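Local coordinates for protein 433aa long hypothetical phosphoribosylglycinamide formyl transferase (Pyrococcus horikoshii, PDB 2DWC) that is of unproven function but probably belongs to the PurT-like ATP-grasp proteins and binds adenosine-5'-diphosphate in its ATP-grasp pocket, at residues I5-L11 against V321-P325; R121-R125 against A289-S293; P158-I164 against K198-H204. All blocks are in the same frame, centred on the assembly; numbering follows the deposited sequence.

Contact 1: residues I5-L11 against V321-P325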
loop_
_atom_site.group_PDB
_atom_site.type_symbol
_atom_site.label_atom_id
_atom_site.label_comp_id
_atom_site.label_asym_id
_atom_site.label_seq_id
_atom_site.Cartn_x
_atom_site.Cartn_y
_atom_site.Cartn_z
ATOM N N ILE B 5 -6.520 -9.634 24.596
ATOM C CA ILE B 5 -7.469 -9.916 23.531
ATOM C C ILE B 5 -7.328 -11.413 23.144
ATOM O O ILE B 5 -6.573 -12.132 23.764
ATOM C CB ILE B 5 -7.221 -9.070 22.265
ATOM C CG1 ILE B 5 -5.817 -9.329 21.695
ATOM C CG2 ILE B 5 -7.327 -7.559 22.618
ATOM C CD1 ILE B 5 -5.688 -8.856 20.178
ATOM N N LYS B 6 -8.090 -11.865 22.160
ATOM C CA LYS B 6 -8.006 -13.252 21.736
ATOM C C LYS B 6 -7.967 -13.335 20.220
ATOM O O LYS B 6 -8.065 -12.326 19.508
ATOM C CB LYS B 6 -9.198 -14.030 22.242
ATOM C CG LYS B 6 -10.520 -13.437 21.760
ATOM C CD LYS B 6 -11.676 -14.036 22.557
ATOM C CE LYS B 6 -12.973 -13.300 22.274
ATOM N NZ LYS B 6 -13.323 -13.438 20.836
ATOM N N LEU B 7 -7.811 -14.553 19.725
ATOM C CA LEU B 7 -7.776 -14.792 18.274
ATOM C C LEU B 7 -9.071 -14.233 17.676
ATOM O O LEU B 7 -10.208 -14.481 18.177
ATOM C CB LEU B 7 -7.657 -16.327 18.025
ATOM C CG LEU B 7 -7.765 -16.806 16.563
ATOM C CD1 LEU B 7 -6.538 -16.470 15.770
ATOM C CD2 LEU B 7 -7.945 -18.333 16.567
ATOM N N ARG B 8 -8.906 -13.457 16.595
ATOM C CA ARG B 8 -10.000 -12.778 15.911
ATOM C C ARG B 8 -10.402 -13.422 14.595
ATOM O O ARG B 8 -9.553 -13.675 13.739
ATOM C CB ARG B 8 -9.563 -11.314 15.636
ATOM C CG ARG B 8 -10.571 -10.553 14.835
ATOM C CD ARG B 8 -10.071 -9.092 14.661
ATOM N NE ARG B 8 -10.208 -8.346 15.934
ATOM C CZ ARG B 8 -11.364 -7.853 16.391
ATOM N NH1 ARG B 8 -12.523 -8.002 15.700
ATOM N NH2 ARG B 8 -11.368 -7.232 17.558
ATOM N N ASP B 9 -11.692 -13.655 14.447
ATOM C CA ASP B 9 -12.220 -14.270 13.233
ATOM C C ASP B 9 -13.099 -13.296 12.472
ATOM O O ASP B 9 -13.575 -13.621 11.390
ATOM C CB ASP B 9 -13.097 -15.473 13.634
ATOM C CG ASP B 9 -13.597 -16.272 12.443
ATOM O OD1 ASP B 9 -12.753 -16.762 11.669
ATOM O OD2 ASP B 9 -14.833 -16.416 12.298
ATOM N N GLU B 10 -13.293 -12.090 13.007
ATOM C CA GLU B 10 -14.241 -11.182 12.368
ATOM C C GLU B 10 -13.747 -9.746 12.366
ATOM O O GLU B 10 -12.962 -9.363 13.231
ATOM C CB GLU B 10 -15.587 -11.239 13.163
ATOM C CG GLU B 10 -16.708 -10.315 12.740
ATOM C CD GLU B 10 -16.679 -8.939 13.447
ATOM O OE1 GLU B 10 -15.895 -8.749 14.391
ATOM O OE2 GLU B 10 -17.458 -8.055 13.047
ATOM N N LEU B 11 -14.194 -8.996 11.369
ATOM C CA LEU B 11 -13.916 -7.565 11.296
ATOM C C LEU B 11 -15.162 -6.878 10.802
ATOM O O LEU B 11 -15.856 -7.372 9.883
ATOM C CB LEU B 11 -12.791 -7.242 10.286
ATOM C CG LEU B 11 -11.341 -7.483 10.736
ATOM C CD1 LEU B 11 -10.410 -7.254 9.528
ATOM C CD2 LEU B 11 -10.965 -6.574 11.894
ATOM N N VAL B 321 -1.681 -7.351 16.282
ATOM C CA VAL B 321 -2.379 -6.687 17.402
ATOM C C VAL B 321 -3.897 -6.624 17.348
ATOM O O VAL B 321 -4.545 -6.285 18.363
ATOM C CB VAL B 321 -1.768 -5.272 17.705
ATOM C CG1 VAL B 321 -0.253 -5.389 17.819
ATOM C CG2 VAL B 321 -2.138 -4.255 16.603
ATOM N N LEU B 322 -4.471 -6.974 16.195
ATOM C CA LEU B 322 -5.918 -7.085 16.049
ATOM C C LEU B 322 -6.309 -8.547 16.416
ATOM O O LEU B 322 -7.497 -8.856 16.504
ATOM C CB LEU B 322 -6.354 -6.813 14.595
ATOM C CG LEU B 322 -6.311 -5.313 14.244
ATOM C CD1 LEU B 322 -6.688 -5.135 12.763
ATOM C CD2 LEU B 322 -7.266 -4.564 15.189
ATOM N N GLY B 323 -5.297 -9.394 16.643
ATOM C CA GLY B 323 -5.532 -10.815 16.973
ATOM C C GLY B 323 -5.735 -11.680 15.726
ATOM O O GLY B 323 -6.189 -12.813 15.826
ATOM N N LEU B 324 -5.353 -11.188 14.547
ATOM C CA LEU B 324 -5.529 -11.964 13.311
ATOM C C LEU B 324 -4.314 -12.884 13.126
ATOM O O LEU B 324 -3.221 -12.649 13.662
ATOM C CB LEU B 324 -5.642 -11.010 12.102
ATOM C CG LEU B 324 -6.906 -10.143 12.189
ATOM C CD1 LEU B 324 -6.813 -8.988 11.133
ATOM C CD2 LEU B 324 -8.159 -10.951 11.938
ATOM N N PRO B 325 -4.480 -13.930 12.311
ATOM C CA PRO B 325 -3.374 -14.848 12.063
ATOM C C PRO B 325 -2.400 -14.285 11.016
ATOM O O PRO B 325 -2.702 -13.320 10.278
ATOM C CB PRO B 325 -4.081 -16.116 11.554
ATOM C CG PRO B 325 -5.302 -15.601 10.912
ATOM C CD PRO B 325 -5.754 -14.451 11.787
#

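Contact 2: residues R121-R125 against A289-S293. With ADP (adenosine-5'-diphosphate), chain H.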
loop_
_atom_site.group_PDB
_atom_site.type_symbol
_atom_site.label_atom_id
_atom_site.label_comp_id
_atom_site.label_asym_id
_atom_site.label_seq_id
_atom_site.Cartn_x
_atom_site.Cartn_y
_atom_site.Cartn_z
ATOM N N ARG B 121 18.147 1.928 29.232
ATOM C CA ARG B 121 19.226 1.022 28.866
ATOM C C ARG B 121 19.600 -0.015 29.919
ATOM O O ARG B 121 20.016 -1.124 29.572
ATOM C CB ARG B 121 20.475 1.795 28.424
ATOM C CG ARG B 121 20.277 2.702 27.224
ATOM C CD ARG B 121 21.627 3.118 26.734
ATOM N NE ARG B 121 21.563 4.214 25.788
ATOM C CZ ARG B 121 21.357 4.074 24.485
ATOM N NH1 ARG B 121 21.184 2.869 23.952
ATOM N NH2 ARG B 121 21.361 5.153 23.711
ATOM N N GLU B 122 19.437 0.319 31.198
ATOM C CA GLU B 122 19.768 -0.641 32.250
ATOM C C GLU B 122 18.674 -1.703 32.400
ATOM O O GLU B 122 18.946 -2.892 32.494
ATOM C CB GLU B 122 19.987 0.070 33.594
ATOM C CG GLU B 122 20.318 -0.933 34.694
ATOM C CD GLU B 122 20.699 -0.270 36.006
ATOM O OE1 GLU B 122 21.141 -0.992 36.919
ATOM O OE2 GLU B 122 20.548 0.959 36.111
ATOM N N ARG B 123 17.413 -1.278 32.424
ATOM C CA ARG B 123 16.353 -2.258 32.533
ATOM C C ARG B 123 16.418 -3.218 31.327
ATOM O O ARG B 123 16.229 -4.420 31.463
ATOM C CB ARG B 123 14.982 -1.567 32.585
ATOM C CG ARG B 123 14.769 -0.680 33.821
ATOM C CD ARG B 123 13.287 -0.296 33.999
ATOM N NE ARG B 123 12.814 0.698 33.029
ATOM C CZ ARG B 123 12.605 1.986 33.312
ATOM N NH1 ARG B 123 12.830 2.439 34.541
ATOM N NH2 ARG B 123 12.162 2.823 32.375
ATOM N N LEU B 124 16.702 -2.673 30.155
ATOM C CA LEU B 124 16.759 -3.488 28.946
ATOM C C LEU B 124 17.934 -4.464 28.961
ATOM O O LEU B 124 17.760 -5.661 28.738
ATOM C CB LEU B 124 16.877 -2.597 27.717
ATOM C CG LEU B 124 16.838 -3.355 26.390
ATOM C CD1 LEU B 124 15.584 -4.243 26.354
ATOM C CD2 LEU B 124 16.861 -2.344 25.243
ATOM N N ARG B 125 19.126 -3.934 29.216
ATOM C CA ARG B 125 20.313 -4.786 29.233
ATOM C C ARG B 125 20.160 -5.888 30.270
ATOM O O ARG B 125 20.454 -7.055 29.999
ATOM C CB ARG B 125 21.575 -3.944 29.495
ATOM C CG ARG B 125 22.903 -4.754 29.460
ATOM C CD ARG B 125 23.059 -5.677 28.233
ATOM N NE ARG B 125 23.055 -4.968 26.936
ATOM C CZ ARG B 125 24.140 -4.651 26.242
ATOM N NH1 ARG B 125 25.342 -4.961 26.710
ATOM N NH2 ARG B 125 24.021 -4.068 25.054
ATOM N N ALA B 289 23.384 -9.587 21.047
ATOM C CA ALA B 289 22.138 -8.811 21.121
ATOM C C ALA B 289 22.509 -7.425 21.568
ATOM O O ALA B 289 23.267 -7.259 22.526
ATOM C CB ALA B 289 21.142 -9.420 22.126
ATOM N N ASN B 290 21.957 -6.408 20.905
ATOM C CA ASN B 290 22.300 -5.052 21.251
ATOM C C ASN B 290 21.150 -4.419 22.010
ATOM O O ASN B 290 21.282 -4.096 23.176
ATOM C CB ASN B 290 22.647 -4.273 19.981
ATOM C CG ASN B 290 22.827 -2.791 20.231
ATOM O OD1 ASN B 290 23.203 -2.377 21.320
ATOM N ND2 ASN B 290 22.585 -1.983 19.194
ATOM N N GLU B 291 20.010 -4.242 21.350
ATOM C CA GLU B 291 18.870 -3.658 22.052
ATOM C C GLU B 291 17.607 -4.088 21.296
ATOM O O GLU B 291 17.682 -4.902 20.403
ATOM C CB GLU B 291 19.009 -2.139 22.076
ATOM C CG GLU B 291 18.950 -1.501 20.699
ATOM C CD GLU B 291 19.257 -0.016 20.742
ATOM O OE1 GLU B 291 19.098 0.585 21.823
ATOM O OE2 GLU B 291 19.637 0.552 19.697
ATOM N N VAL B 292 16.444 -3.572 21.665
ATOM C CA VAL B 292 15.237 -3.990 20.953
ATOM C C VAL B 292 14.175 -2.891 20.998
ATOM O O VAL B 292 14.046 -2.181 21.999
ATOM C CB VAL B 292 14.686 -5.322 21.565
ATOM C CG1 VAL B 292 14.681 -5.227 23.044
ATOM C CG2 VAL B 292 13.251 -5.615 21.074
ATOM N N SER B 293 13.460 -2.721 19.896
ATOM C CA SER B 293 12.368 -1.739 19.881
ATOM C C SER B 293 11.105 -2.591 19.859
ATOM O O SER B 293 10.946 -3.453 19.000
ATOM C CB SER B 293 12.429 -0.859 18.635
ATOM O OG SER B 293 11.557 0.228 18.835
HETATM P PB ADP H . 20.696 4.041 19.844
HETATM O O1B ADP H . 19.274 3.639 19.761
HETATM O O2B ADP H . 21.515 4.575 18.564
HETATM O O3B ADP H . 21.378 4.467 21.238
HETATM P PA ADP H . 22.878 2.348 20.335
HETATM O O1A ADP H . 23.428 3.530 21.037
HETATM O O2A ADP H . 22.813 1.071 21.310
HETATM O O3A ADP H . 21.373 2.581 19.813
HETATM O "O5'" ADP H . 23.766 1.936 19.061
HETATM C "C5'" ADP H . 23.987 2.870 18.002
HETATM C "C4'" ADP H . 25.140 2.366 17.135
HETATM O "O4'" ADP H . 26.414 2.523 17.779
HETATM C "C3'" ADP H . 24.990 0.860 16.926
HETATM O "O3'" ADP H . 24.044 0.626 15.879
HETATM C "C2'" ADP H . 26.403 0.579 16.425
HETATM O "O2'" ADP H . 26.568 1.152 15.125
HETATM C "C1'" ADP H . 27.218 1.375 17.445
HETATM N N9 ADP H . 27.419 0.598 18.690
HETATM C C8 ADP H . 26.679 0.665 19.792
HETATM N N7 ADP H . 27.176 -0.163 20.713
HETATM C C5 ADP H . 28.241 -0.755 20.192
HETATM C C6 ADP H . 29.149 -1.705 20.655
HETATM N N6 ADP H . 29.063 -2.169 21.897
HETATM N N1 ADP H . 30.128 -2.116 19.836
HETATM C C2 ADP H . 30.247 -1.634 18.612
HETATM N N3 ADP H . 29.404 -0.728 18.142
HETATM C C4 ADP H . 28.400 -0.274 18.899
HETATM O O HOH W 1 19.768 0.353 24.793
HETATM O O HOH W 2 20.694 -3.931 25.851
HETATM O O HOH W 3 25.310 -3.327 22.661
#

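Contact 3: residues P158-I164 against K198-H204. With ADP (adenosine-5'-diphosphate), chain H.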
loop_
_atom_site.group_PDB
_atom_site.type_symbol
_atom_site.label_atom_id
_atom_site.label_comp_id
_atom_site.label_asym_id
_atom_site.label_seq_id
_atom_site.Cartn_x
_atom_site.Cartn_y
_atom_site.Cartn_z
ATOM N N PRO B 158 38.897 0.812 22.821
ATOM C CA PRO B 158 37.902 1.886 22.861
ATOM C C PRO B 158 36.611 1.296 23.433
ATOM O O PRO B 158 36.338 0.115 23.243
ATOM C CB PRO B 158 37.721 2.264 21.381
ATOM C CG PRO B 158 38.898 1.678 20.704
ATOM C CD PRO B 158 39.127 0.391 21.435
ATOM N N CYS B 159 35.831 2.109 24.134
ATOM C CA CYS B 159 34.567 1.632 24.684
ATOM C C CYS B 159 33.455 2.635 24.369
ATOM O O CYS B 159 33.718 3.785 24.011
ATOM C CB CYS B 159 34.676 1.390 26.199
ATOM S SG CYS B 159 35.245 2.820 27.170
ATOM N N HIS B 160 32.212 2.179 24.473
ATOM C CA HIS B 160 31.055 3.029 24.195
ATOM C C HIS B 160 30.355 3.420 25.494
ATOM O O HIS B 160 30.029 2.548 26.293
ATOM C CB HIS B 160 30.042 2.268 23.324
ATOM C CG HIS B 160 30.582 1.857 21.994
ATOM N ND1 HIS B 160 30.406 2.614 20.855
ATOM C CD2 HIS B 160 31.321 0.785 21.624
ATOM C CE1 HIS B 160 31.012 2.024 19.840
ATOM N NE2 HIS B 160 31.574 0.912 20.279
ATOM N N THR B 161 30.105 4.708 25.690
ATOM C CA THR B 161 29.388 5.159 26.885
ATOM C C THR B 161 28.030 5.672 26.405
ATOM O O THR B 161 27.958 6.428 25.443
ATOM C CB THR B 161 30.106 6.326 27.610
ATOM O OG1 THR B 161 30.261 7.429 26.714
ATOM C CG2 THR B 161 31.477 5.888 28.103
ATOM N N LYS B 162 26.966 5.270 27.084
ATOM C CA LYS B 162 25.622 5.692 26.685
ATOM C C LYS B 162 24.788 6.086 27.887
ATOM O O LYS B 162 24.803 5.410 28.921
ATOM C CB LYS B 162 24.909 4.552 25.934
ATOM C CG LYS B 162 25.737 3.877 24.842
ATOM C CD LYS B 162 25.073 2.577 24.335
ATOM C CE LYS B 162 25.985 1.806 23.359
ATOM N NZ LYS B 162 25.306 0.576 22.825
ATOM N N ALA B 163 24.055 7.187 27.739
ATOM C CA ALA B 163 23.168 7.665 28.789
ATOM C C ALA B 163 22.065 6.617 28.961
ATOM O O ALA B 163 21.538 6.085 27.971
ATOM C CB ALA B 163 22.574 9.008 28.380
ATOM N N ILE B 164 21.712 6.315 30.206
ATOM C CA ILE B 164 20.690 5.299 30.479
ATOM C C ILE B 164 19.307 5.599 29.881
ATOM O O ILE B 164 18.516 4.685 29.634
ATOM C CB ILE B 164 20.569 5.049 32.002
ATOM C CG1 ILE B 164 20.822 3.571 32.300
ATOM C CG2 ILE B 164 19.198 5.470 32.513
ATOM C CD1 ILE B 164 22.196 3.087 31.864
ATOM N N LYS B 198 23.137 8.320 35.011
ATOM C CA LYS B 198 23.489 6.903 34.920
ATOM C C LYS B 198 24.029 6.613 33.508
ATOM O O LYS B 198 23.480 7.084 32.511
ATOM C CB LYS B 198 22.250 6.051 35.200
ATOM C CG LYS B 198 22.520 4.565 35.289
ATOM C CD LYS B 198 22.563 4.093 36.729
ATOM C CE LYS B 198 23.028 2.648 36.799
ATOM N NZ LYS B 198 22.813 2.014 38.130
ATOM N N ILE B 199 25.111 5.844 33.418
ATOM C CA ILE B 199 25.708 5.548 32.123
ATOM C C ILE B 199 26.040 4.068 32.001
ATOM O O ILE B 199 26.346 3.416 33.011
ATOM C CB ILE B 199 27.026 6.356 31.932
ATOM C CG1 ILE B 199 26.717 7.852 31.798
ATOM C CG2 ILE B 199 27.789 5.842 30.725
ATOM C CD1 ILE B 199 27.957 8.740 31.691
ATOM N N ILE B 200 25.937 3.519 30.785
ATOM C CA ILE B 200 26.322 2.131 30.586
ATOM C C ILE B 200 27.571 2.221 29.721
ATOM O O ILE B 200 27.626 2.990 28.755
ATOM C CB ILE B 200 25.219 1.251 29.885
ATOM C CG1 ILE B 200 25.757 -0.167 29.684
ATOM C CG2 ILE B 200 24.797 1.869 28.555
ATOM C CD1 ILE B 200 24.763 -1.168 29.103
ATOM N N VAL B 201 28.598 1.479 30.118
ATOM C CA VAL B 201 29.862 1.459 29.403
ATOM C C VAL B 201 30.001 0.083 28.781
ATOM O O VAL B 201 29.970 -0.925 29.495
ATOM C CB VAL B 201 31.065 1.687 30.373
ATOM C CG1 VAL B 201 32.369 1.652 29.583
ATOM C CG2 VAL B 201 30.915 3.035 31.080
ATOM N N GLU B 202 30.172 0.028 27.459
ATOM C CA GLU B 202 30.265 -1.259 26.776
ATOM C C GLU B 202 31.546 -1.468 25.989
ATOM O O GLU B 202 32.089 -0.522 25.421
ATOM C CB GLU B 202 29.115 -1.412 25.756
ATOM C CG GLU B 202 27.723 -1.193 26.313
ATOM C CD GLU B 202 26.643 -1.335 25.224
ATOM O OE1 GLU B 202 25.501 -0.905 25.456
ATOM O OE2 GLU B 202 26.951 -1.883 24.144
ATOM N N GLU B 203 31.973 -2.725 25.889
ATOM C CA GLU B 203 33.144 -3.022 25.068
ATOM C C GLU B 203 32.787 -2.798 23.589
ATOM O O GLU B 203 31.622 -2.947 23.185
ATOM C CB GLU B 203 33.589 -4.470 25.250
ATOM C CG GLU B 203 32.506 -5.461 25.000
ATOM C CD GLU B 203 33.032 -6.819 24.602
ATOM O OE1 GLU B 203 32.286 -7.792 24.768
ATOM O OE2 GLU B 203 34.180 -6.920 24.114
ATOM N N HIS B 204 33.780 -2.437 22.781
ATOM C CA HIS B 204 33.540 -2.222 21.362
ATOM C C HIS B 204 33.480 -3.552 20.631
ATOM O O HIS B 204 34.399 -4.365 20.730
ATOM C CB HIS B 204 34.643 -1.362 20.745
ATOM C CG HIS B 204 34.483 -1.156 19.270
ATOM N ND1 HIS B 204 33.463 -0.401 18.732
ATOM C CD2 HIS B 204 35.199 -1.624 18.220
ATOM C CE1 HIS B 204 33.557 -0.411 17.413
ATOM N NE2 HIS B 204 34.602 -1.146 17.078
HETATM P PB ADP H . 20.696 4.041 19.844
HETATM O O1B ADP H . 19.274 3.639 19.761
HETATM O O2B ADP H . 21.515 4.575 18.564
HETATM O O3B ADP H . 21.378 4.467 21.238
HETATM P PA ADP H . 22.878 2.348 20.335
HETATM O O1A ADP H . 23.428 3.530 21.037
HETATM O O2A ADP H . 22.813 1.071 21.310
HETATM O O3A ADP H . 21.373 2.581 19.813
HETATM O "O5'" ADP H . 23.766 1.936 19.061
HETATM C "C5'" ADP H . 23.987 2.870 18.002
HETATM C "C4'" ADP H . 25.140 2.366 17.135
HETATM O "O4'" ADP H . 26.414 2.523 17.779
HETATM C "C3'" ADP H . 24.990 0.860 16.926
HETATM O "O3'" ADP H . 24.044 0.626 15.879
HETATM C "C2'" ADP H . 26.403 0.579 16.425
HETATM O "O2'" ADP H . 26.568 1.152 15.125
HETATM C "C1'" ADP H . 27.218 1.375 17.445
HETATM N N9 ADP H . 27.419 0.598 18.690
HETATM C C8 ADP H . 26.679 0.665 19.792
HETATM N N7 ADP H . 27.176 -0.163 20.713
HETATM C C5 ADP H . 28.241 -0.755 20.192
HETATM C C6 ADP H . 29.149 -1.705 20.655
HETATM N N6 ADP H . 29.063 -2.169 21.897
HETATM N N1 ADP H . 30.128 -2.116 19.836
HETATM C C2 ADP H . 30.247 -1.634 18.612
HETATM N N3 ADP H . 29.404 -0.728 18.142
HETATM C C4 ADP H . 28.400 -0.274 18.899
HETATM O O HOH W 4 36.524 -2.380 23.962
#

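Contact 1: residues I5-L11 against V321-P325
The N-terminal segment I5-L11 is draped over the end of helix 313-322 and the turn that follows it. V321, in the last helical turn, presents its carbonyl: I5 CD1 lies 3.3 Å from V321 O, while the V321 side chain points away from I5-L11. L322 offers its carbonyl as well, and R8 NE donates to L322 O at 2.8 Å; R8 NH1 also donates to E10 O at 2.9 Å, within the same segment. G323 leaves the helix with positive phi in a Schellman motif, and here glycine suits both the backbone and the packing, since a CB would fall about 2.5 Å from K6 O. Its carbonyl accepts the main-chain bond R8 N to G323 O, 2.9 Å and nearly straight, with L7 CA 3.5 Å from G323 O in a CA-H...O contact. L324 then turns its end back, placing L324 CD2 3.8 Å from R8 CG and L324 CD1 4.3 Å from L11 CD1. P325 closes the segment with a looser approach, P325 CD to R8 O at 4.3 Å. Behind this helix end, V321 packs on A85 and I87 of strand 85-88, in the parallel sheet of the preATP-grasp domain. Toward L11, E10 and L11, a short strand, pair antiparallel with a strand of the second subunit, so that a sheet runs across the interface.

Contact 2: residues R121-R125 against A289-S293
Charge, water and apolar packing join the first turn of helix 121-132 to the end of strand 286-293; the axes of segments 121-125 and 289-293 approach to 9.3 Å at 111°. The apolar part is L124, which points at the strand and sets L124 CD1 3.6 Å from V292 CG1 and L124 CD2 3.8 Å from E291 CB. The ionic part is a long salt bridge, R121 NH1 to E291 OE1 at 3.8 Å, and water 1 links them, weakly to R121 NH1 and by donating to E291 OE1. Direct hydrogen bonding is slight: R125 NH2 to N290 O, 3.3 Å, is weak, and R125 NH1 has S137 OG as a partner. Waters do more, water 2 linking R125 NE to N290 O and water 3 linking R125 NH2 to N290 OD1. N290 and E291 form a classic beta bulge opposite E279. R121 NH2 also donates to ADP O3B at 2.6 Å. R121 thus brings positive charge to both E291 and the terminal phosphate in the ADP pocket of the ATP-grasp fold, bonding the phosphate directly.

Contact 3: residues P158-I164 against K198-H204
Strands 159-163 and 199-203 run antiparallel, their axes 4.6 Å apart at 160°. H160 and E202 form one hydrogen-bonded pair, with H160 N to E202 O at 2.9 Å and E202 N to H160 O at 2.8 Å; K162 and I200 form the next, K162 N to I200 O and I200 N to K162 O, each 2.9 Å. T161-V201 and A163-I199 are the non-hydrogen-bonded pairs, and I164 N to K198 O, 3.0 Å, extends the bonding past A163. H160, K162, I200 and E202 share one face. There K162 NZ makes a salt bridge to E202 OE1 at 3.0 Å and donates to ADP O2A (3.0 Å) and ADP N7 (2.9 Å), while ADP N6 donates to E203 O at 3.0 Å and to E202 OE2 at 3.1 Å, an atom also bonded to S137 OG. The adenine lies over the H160 ring, whose NE2 is hydrogen-bonded to H204 ND1 at 2.8 Å. These contacts form part of the adenine-binding side of the ATP-grasp pocket. I164 CD1 packs 4.1 Å from I200 CB. The strands are the central pair of a four-stranded antiparallel sheet, flanked by 139-142 and 173-175; on the opposite face V201 packs against helix 145-155, and R121 of helix 121-132 touches K162 and I200.

Overall arrangement
Contacts 2 and 3 make up two parts of one ADP site, their centres about 12 Å apart: contact 3 holds the adenine and reaches the alpha phosphate, contact 2 the terminal phosphate. They touch directly through R121, whose N lies 2.8 Å from I164 O and whose NE lies 2.9 Å from A163 O, both probable hydrogen bonds. Contact 1 is remote, its centre about 29 Å from that of contact 2 and about 41 Å from that of contact 3, on the opposite side of the chain's centre from contact 3. Along the chain, contact 3 nests inside contact 2 and both inside contact 1, which brings the N-terminal segment 5-11 to residues 321-325 beside the second subunit.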